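Local coordinates for protein N5-carboxyaminoimidazole ribonucleotide synthetase (Bacillus anthracis, PDB 3QFF) that probably catalyses the ATP- and bicarbonate-dependent conversion of 5-aminoimidazole ribonucleotide to N5-carboxyaminoimidazole ribonucleotide in purine biosynthesis, at residues A32-E35 / K39-V42; L100-Q105 / R300-L305; V199-I202 / E208-V211. All coordinates share one frame; numbering follows the deposited sequence.

Contact 1 (A32-E35 / K39-V42)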
# COMPACT_ATOMS: atom_id res chain seq x y z
N ALA A 32 -0.10 5.91 -2.83
CA ALA A 32 -1.07 5.15 -3.62
C ALA A 32 -0.84 5.38 -5.12
O ALA A 32 -0.90 4.45 -5.93
CB ALA A 32 -2.51 5.59 -3.24
N ALA A 33 -0.58 6.64 -5.48
CA ALA A 33 -0.41 7.00 -6.89
C ALA A 33 0.87 6.39 -7.46
O ALA A 33 0.92 5.99 -8.62
CB ALA A 33 -0.39 8.52 -7.04
N LYS A 34 1.90 6.34 -6.62
CA LYS A 34 3.21 5.82 -7.01
C LYS A 34 3.14 4.32 -7.34
O LYS A 34 3.81 3.85 -8.25
CB LYS A 34 4.22 6.10 -5.89
CG LYS A 34 5.50 6.79 -6.35
CD LYS A 34 5.33 8.29 -6.44
CE LYS A 34 6.68 9.00 -6.53
NZ LYS A 34 7.28 8.95 -7.89
N GLU A 35 2.31 3.56 -6.61
CA GLU A 35 2.14 2.12 -6.88
C GLU A 35 1.64 1.89 -8.31
O GLU A 35 2.01 0.91 -8.95
CB GLU A 35 1.20 1.45 -5.87
CG GLU A 35 1.87 1.27 -4.50
CD GLU A 35 0.90 1.12 -3.35
OE1 GLU A 35 -0.19 0.50 -3.53
OE2 GLU A 35 1.25 1.59 -2.23
N LYS A 39 3.66 10.04 -11.38
CA LYS A 39 4.64 10.98 -10.84
C LYS A 39 3.89 11.98 -9.97
O LYS A 39 2.71 12.23 -10.20
CB LYS A 39 5.36 11.67 -12.02
CG LYS A 39 6.35 12.77 -11.62
CD LYS A 39 7.23 13.18 -12.84
CE LYS A 39 8.07 14.42 -12.51
NZ LYS A 39 8.99 14.79 -13.64
N ILE A 40 4.55 12.53 -8.96
CA ILE A 40 3.89 13.40 -7.99
C ILE A 40 4.59 14.75 -7.84
O ILE A 40 5.81 14.81 -7.64
CB ILE A 40 3.82 12.72 -6.57
CG1 ILE A 40 3.10 11.36 -6.64
CG2 ILE A 40 3.17 13.68 -5.52
CD1 ILE A 40 1.64 11.42 -7.04
N ALA A 41 3.80 15.82 -7.95
CA ALA A 41 4.27 17.17 -7.58
C ALA A 41 3.45 17.66 -6.39
O ALA A 41 2.23 17.44 -6.35
CB ALA A 41 4.15 18.13 -8.77
N VAL A 42 4.08 18.33 -5.44
CA VAL A 42 3.36 18.85 -4.28
C VAL A 42 3.73 20.31 -4.04
O VAL A 42 4.87 20.72 -4.26
CB VAL A 42 3.62 17.99 -2.98
CG1 VAL A 42 5.11 17.85 -2.69
CG2 VAL A 42 2.89 18.57 -1.75

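Contact 2 (L100-Q105 / R300-L305)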
# COMPACT_ATOMS: atom_id res chain seq x y z
N LEU A 100 -8.69 20.33 -12.87
CA LEU A 100 -9.16 20.12 -11.49
C LEU A 100 -10.56 19.48 -11.54
O LEU A 100 -11.57 20.19 -11.37
CB LEU A 100 -9.22 21.47 -10.74
CG LEU A 100 -9.50 21.42 -9.23
CD1 LEU A 100 -8.20 21.30 -8.46
CD2 LEU A 100 -10.30 22.67 -8.78
N PRO A 101 -10.63 18.16 -11.77
CA PRO A 101 -11.90 17.43 -11.94
C PRO A 101 -12.83 17.52 -10.73
O PRO A 101 -14.04 17.37 -10.90
CB PRO A 101 -11.46 15.97 -12.16
CG PRO A 101 -10.07 15.89 -11.64
CD PRO A 101 -9.48 17.25 -11.92
N GLN A 102 -12.29 17.75 -9.53
CA GLN A 102 -13.11 17.92 -8.33
C GLN A 102 -13.98 19.17 -8.38
O GLN A 102 -15.06 19.20 -7.77
CB GLN A 102 -12.25 17.96 -7.07
CG GLN A 102 -11.77 16.59 -6.61
CD GLN A 102 -10.60 16.69 -5.68
OE1 GLN A 102 -9.48 17.03 -6.10
NE2 GLN A 102 -10.84 16.43 -4.40
N GLY A 103 -13.50 20.19 -9.09
CA GLY A 103 -14.21 21.46 -9.20
C GLY A 103 -14.08 22.27 -7.93
O GLY A 103 -13.38 21.87 -6.99
N SER A 104 -14.76 23.41 -7.88
CA SER A 104 -14.69 24.31 -6.72
C SER A 104 -16.01 24.43 -5.97
O SER A 104 -16.04 24.96 -4.85
CB SER A 104 -14.24 25.71 -7.16
OG SER A 104 -15.14 26.23 -8.12
N GLN A 105 -17.10 23.96 -6.57
CA GLN A 105 -18.44 24.16 -6.02
C GLN A 105 -18.63 23.40 -4.70
O GLN A 105 -19.10 23.96 -3.71
CB GLN A 105 -19.53 23.74 -7.02
CG GLN A 105 -20.70 24.72 -7.06
CD GLN A 105 -22.05 24.06 -7.41
OE1 GLN A 105 -22.11 23.05 -8.11
NE2 GLN A 105 -23.13 24.66 -6.92
N ARG A 300 -7.86 6.96 -8.43
CA ARG A 300 -8.65 6.38 -9.53
C ARG A 300 -9.80 7.30 -9.93
O ARG A 300 -10.06 7.46 -11.11
CB ARG A 300 -9.22 5.01 -9.17
CG ARG A 300 -8.18 3.93 -9.00
CD ARG A 300 -8.76 2.70 -8.26
NE ARG A 300 -7.88 1.54 -8.39
CZ ARG A 300 -6.79 1.31 -7.65
NH1 ARG A 300 -6.40 2.16 -6.71
NH2 ARG A 300 -6.06 0.21 -7.87
N ALA A 301 -10.47 7.89 -8.94
CA ALA A 301 -11.61 8.77 -9.17
C ALA A 301 -11.26 10.01 -9.99
O ALA A 301 -11.97 10.36 -10.94
CB ALA A 301 -12.28 9.18 -7.83
N ILE A 302 -10.18 10.69 -9.60
CA ILE A 302 -9.80 11.92 -10.29
C ILE A 302 -9.16 11.66 -11.66
O ILE A 302 -9.25 12.49 -12.56
CB ILE A 302 -8.91 12.85 -9.43
CG1 ILE A 302 -7.55 12.20 -9.17
CG2 ILE A 302 -9.65 13.25 -8.12
CD1 ILE A 302 -6.51 13.14 -8.56
N CYS A 303 -8.50 10.51 -11.80
CA CYS A 303 -7.87 10.12 -13.05
C CYS A 303 -8.85 9.42 -13.98
O CYS A 303 -8.52 9.13 -15.14
CB CYS A 303 -6.65 9.21 -12.81
SG CYS A 303 -5.25 10.01 -11.98
N ASN A 304 -10.06 9.16 -13.48
CA ASN A 304 -11.12 8.47 -14.22
C ASN A 304 -10.73 7.05 -14.63
O ASN A 304 -10.97 6.61 -15.76
CB ASN A 304 -11.59 9.32 -15.43
CG ASN A 304 -12.98 8.93 -15.93
OD1 ASN A 304 -13.78 8.36 -15.19
ND2 ASN A 304 -13.26 9.25 -17.20
N LEU A 305 -10.10 6.33 -13.71
CA LEU A 305 -9.89 4.89 -13.88
C LEU A 305 -11.07 4.16 -13.24
O LEU A 305 -11.82 4.74 -12.44
CB LEU A 305 -8.58 4.46 -13.21
CG LEU A 305 -7.34 5.30 -13.50
CD1 LEU A 305 -6.19 4.81 -12.65
CD2 LEU A 305 -6.96 5.25 -15.00

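Contact 3 (V199-I202 / E208-V211)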
# COMPACT_ATOMS: atom_id res chain seq x y z
N VAL A 199 -19.08 7.65 6.80
CA VAL A 199 -19.06 6.86 5.58
C VAL A 199 -18.23 7.65 4.55
O VAL A 199 -18.44 8.87 4.37
CB VAL A 199 -20.49 6.64 5.00
CG1 VAL A 199 -20.44 6.03 3.60
CG2 VAL A 199 -21.32 5.74 5.92
N ILE A 200 -17.28 6.96 3.91
CA ILE A 200 -16.49 7.54 2.83
C ILE A 200 -17.16 7.10 1.54
O ILE A 200 -17.37 5.90 1.32
CB ILE A 200 -15.02 7.04 2.82
CG1 ILE A 200 -14.32 7.21 4.19
CG2 ILE A 200 -14.21 7.73 1.69
CD1 ILE A 200 -14.03 8.63 4.60
N VAL A 201 -17.53 8.07 0.70
CA VAL A 201 -18.06 7.76 -0.63
C VAL A 201 -17.12 8.29 -1.72
O VAL A 201 -16.50 9.36 -1.58
CB VAL A 201 -19.56 8.22 -0.79
CG1 VAL A 201 -19.74 9.66 -0.35
CG2 VAL A 201 -20.05 8.01 -2.22
N ILE A 202 -17.01 7.52 -2.80
CA ILE A 202 -16.13 7.86 -3.91
C ILE A 202 -16.95 7.96 -5.17
O ILE A 202 -17.75 7.07 -5.44
CB ILE A 202 -15.08 6.75 -4.17
CG1 ILE A 202 -14.39 6.29 -2.88
CG2 ILE A 202 -14.07 7.20 -5.28
CD1 ILE A 202 -13.58 7.38 -2.15
N GLU A 208 -19.03 6.80 -11.88
CA GLU A 208 -19.01 5.55 -11.11
C GLU A 208 -18.91 5.87 -9.61
O GLU A 208 -18.15 6.75 -9.22
CB GLU A 208 -17.85 4.65 -11.52
CG GLU A 208 -17.94 3.25 -10.94
CD GLU A 208 -16.72 2.41 -11.22
OE1 GLU A 208 -16.76 1.22 -10.87
OE2 GLU A 208 -15.73 2.93 -11.78
N THR A 209 -19.69 5.17 -8.79
CA THR A 209 -19.72 5.43 -7.34
C THR A 209 -19.35 4.18 -6.55
O THR A 209 -19.69 3.06 -6.95
CB THR A 209 -21.12 6.00 -6.88
OG1 THR A 209 -21.37 7.22 -7.58
CG2 THR A 209 -21.13 6.32 -5.40
N LYS A 210 -18.64 4.37 -5.45
CA LYS A 210 -18.39 3.29 -4.50
C LYS A 210 -18.53 3.88 -3.12
O LYS A 210 -18.20 5.04 -2.90
CB LYS A 210 -16.98 2.69 -4.65
CG LYS A 210 -16.69 1.93 -5.94
CD LYS A 210 -17.35 0.56 -6.01
CE LYS A 210 -17.19 0.04 -7.43
NZ LYS A 210 -17.94 -1.20 -7.67
N VAL A 211 -19.02 3.07 -2.18
CA VAL A 211 -19.17 3.49 -0.80
C VAL A 211 -18.40 2.51 0.10
O VAL A 211 -18.45 1.28 -0.09
CB VAL A 211 -20.65 3.57 -0.37
CG1 VAL A 211 -20.80 4.31 0.95
CG2 VAL A 211 -21.46 4.28 -1.44

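Contact 1 (A32-E35 / K39-V42)
Ile-40, at the start of strand 39-44, meets Ala-33 and Lys-34 of the preceding helix in a Rossmann-like beta-alpha-beta unit made of strand 16-20, helix 24-35 and strand 39-44. It is a compact example of how such a crossover closes: three residues separate the segments, no hydrogen bond joins them directly, and side chains make the seam. Ile-40 divides its longer branch between two neighbours. CG1 lies beside the backbone N, opposite the carbonyl carbon (chi1 -57°), and a further turn about CB-CG1 carries CD1 toward the helix. There the two meet methyl to methyl, coming in at a slant, with Ile-40 CD1 3.5 Å from Ala-33 CB, a close apolar contact. One carbon back, Ile-40 CG1 lies 3.8 Å from Lys-34 CD, so the aliphatic part of the lysine passes at a slant over the root of the same branch.

Lys-34 is both an apolar cover and an ion-pair partner: its chain bends at chi2 (83°) and again at chi4, laying CD against the isoleucine while NZ reaches Asp-56. The ammonium group forms a salt bridge with Asp-56 OD2, an oxygen that also accepts a hydrogen bond from the backbone N of Ile-40. One carboxylate oxygen thus ties the helix side chain to the strand backbone. Ile-17 of strand 16-20 touches both Ala-33 and Ile-40, on the same apolar seam, while Leu-31 of the second subunit packs on Lys-34. Beyond the isoleucine, the lysine ends with its NZ 4.4 Å from Lys-39 CA.

Contact 2 (L100-Q105 / R300-L305)
Pro-101 presents its ring to Ile-302 in the last turn of helix 294-303, and the greater part of the contact is made there. Proline CG is the touching corner: it stands 3.6 Å from Ile-302 O and 3.9 Å from Ile-302 CB, so one methylene meets both the backbone and the side-chain root of the same residue. Pro-101 CB is a little farther from that oxygen, at 4.1 Å. The isoleucine is twisted so that CG1 sits between the backbone N and the carbonyl carbon (chi1 66°), while CG2 lies beside the N. This second branch faces the neighbouring glutamine, and Gln-102 CG comes within 4.2 Å of Ile-302 CG2, a looser touch than that of the proline.

The contact illustrates a beta turn set against a helix end, two parts of the chain some 195 residues apart. Pro-101 and Gln-102 are the central residues of a type I turn, closed by Gly-103 N to Leu-100 O at 3.0 Å. Across from them the helix ends in a Schellman motif: Leu-305 N bonds to Arg-300 O at 2.8 Å, Asn-304 N to Ala-301 O only weakly at 3.4 Å, and Asn-304, with positive phi, is the C-prime residue. Strand 78-81 lies beside both partners, since Pro-101 touches Val-78 and Ile-302 touches Thr-80.

Packing thins quickly along the first segment. Gly-103 and Ser-104 turn from the helix end, and by Gln-105 the chain is exposed to solvent. Gln-102 turns its amide to strand 78-81, OE1 being hydrogen-bonded to Thr-80 OG1. No hydrogen bond or ion pair crosses between the segments; their backbone bonds close the turn on one side and end the helix on the other, so the mutual fit depends on shape.

Contact 3 (V199-I202 / E208-V211)
Lys-210 O accepts the backbone N-H of Ile-202 at 2.8 Å, N to O, in an almost straight bond (170°), one of two joining these residues in a beta hairpin of the ATP-grasp domain. The side chain of Ile-200 is about 14 Å from the bound ADP, so this packing lies away from the nucleotide. The second bond runs back from Lys-210 N to Ile-202 O, also 2.8 Å and slightly more bent (162°). Ile-202 N lies almost in line with the Lys-210 carbonyl (167°), whereas Lys-210 N approaches Ile-202 O in the carbonyl plane. These reciprocal bonds define Ile-202 and Lys-210 as an antiparallel hydrogen-bonded pair, with Val-201 and Val-211 forming the adjoining non-hydrogen-bonded pair. Both carbonyl oxygens also receive a CA-H contact: Val-201 CA approaches Lys-210 O at 3.5 Å, and Thr-209 CA approaches Ile-202 O at 3.2 Å.

The two faces of this hairpin meet different helices. Ile-202 and Lys-210 both touch Gln-297 of helix 294-303. Val-201 and Val-211 point instead to helix 235-251, meeting Ala-249 and Lys-246 respectively. On this valine face, Val-201 CG2 and Thr-209 CG2 each stand anti to their own backbone N; the two methyls reach across the strands and meet at 3.8 Å. The threonine methyl, CG2, also lies 3.5 Å from Ile-202 O. Beside the threonine, Val-201 CG2 also lies 4.1 Å from Val-211 CG2.

How the contacts relate
Helix 294-303 shows how one element can relate several contacts. Its Ile-299 packs on Ala-33 of contact 1, its end supplies half of contact 2, and Ala-301 touches contact 3, with Ala-301 CB 3.7 Å from Ile-202 CG2. Centres of contacts 1 and 2 lie 15 Å apart, those of 2 and 3 13 Å, and those of 1 and 3 22 Å. Along the chain contact 1 closes first; residues 100-105 follow, then contact 3, before residues 300-305 complete contact 2. Through Ile-302 on Thr-80 of the parallel sheet and Ala-301 on Ile-202 of the antiparallel one, the helix packs against both sheets, consistent with its bridging the preATP-grasp and ATP-grasp regions.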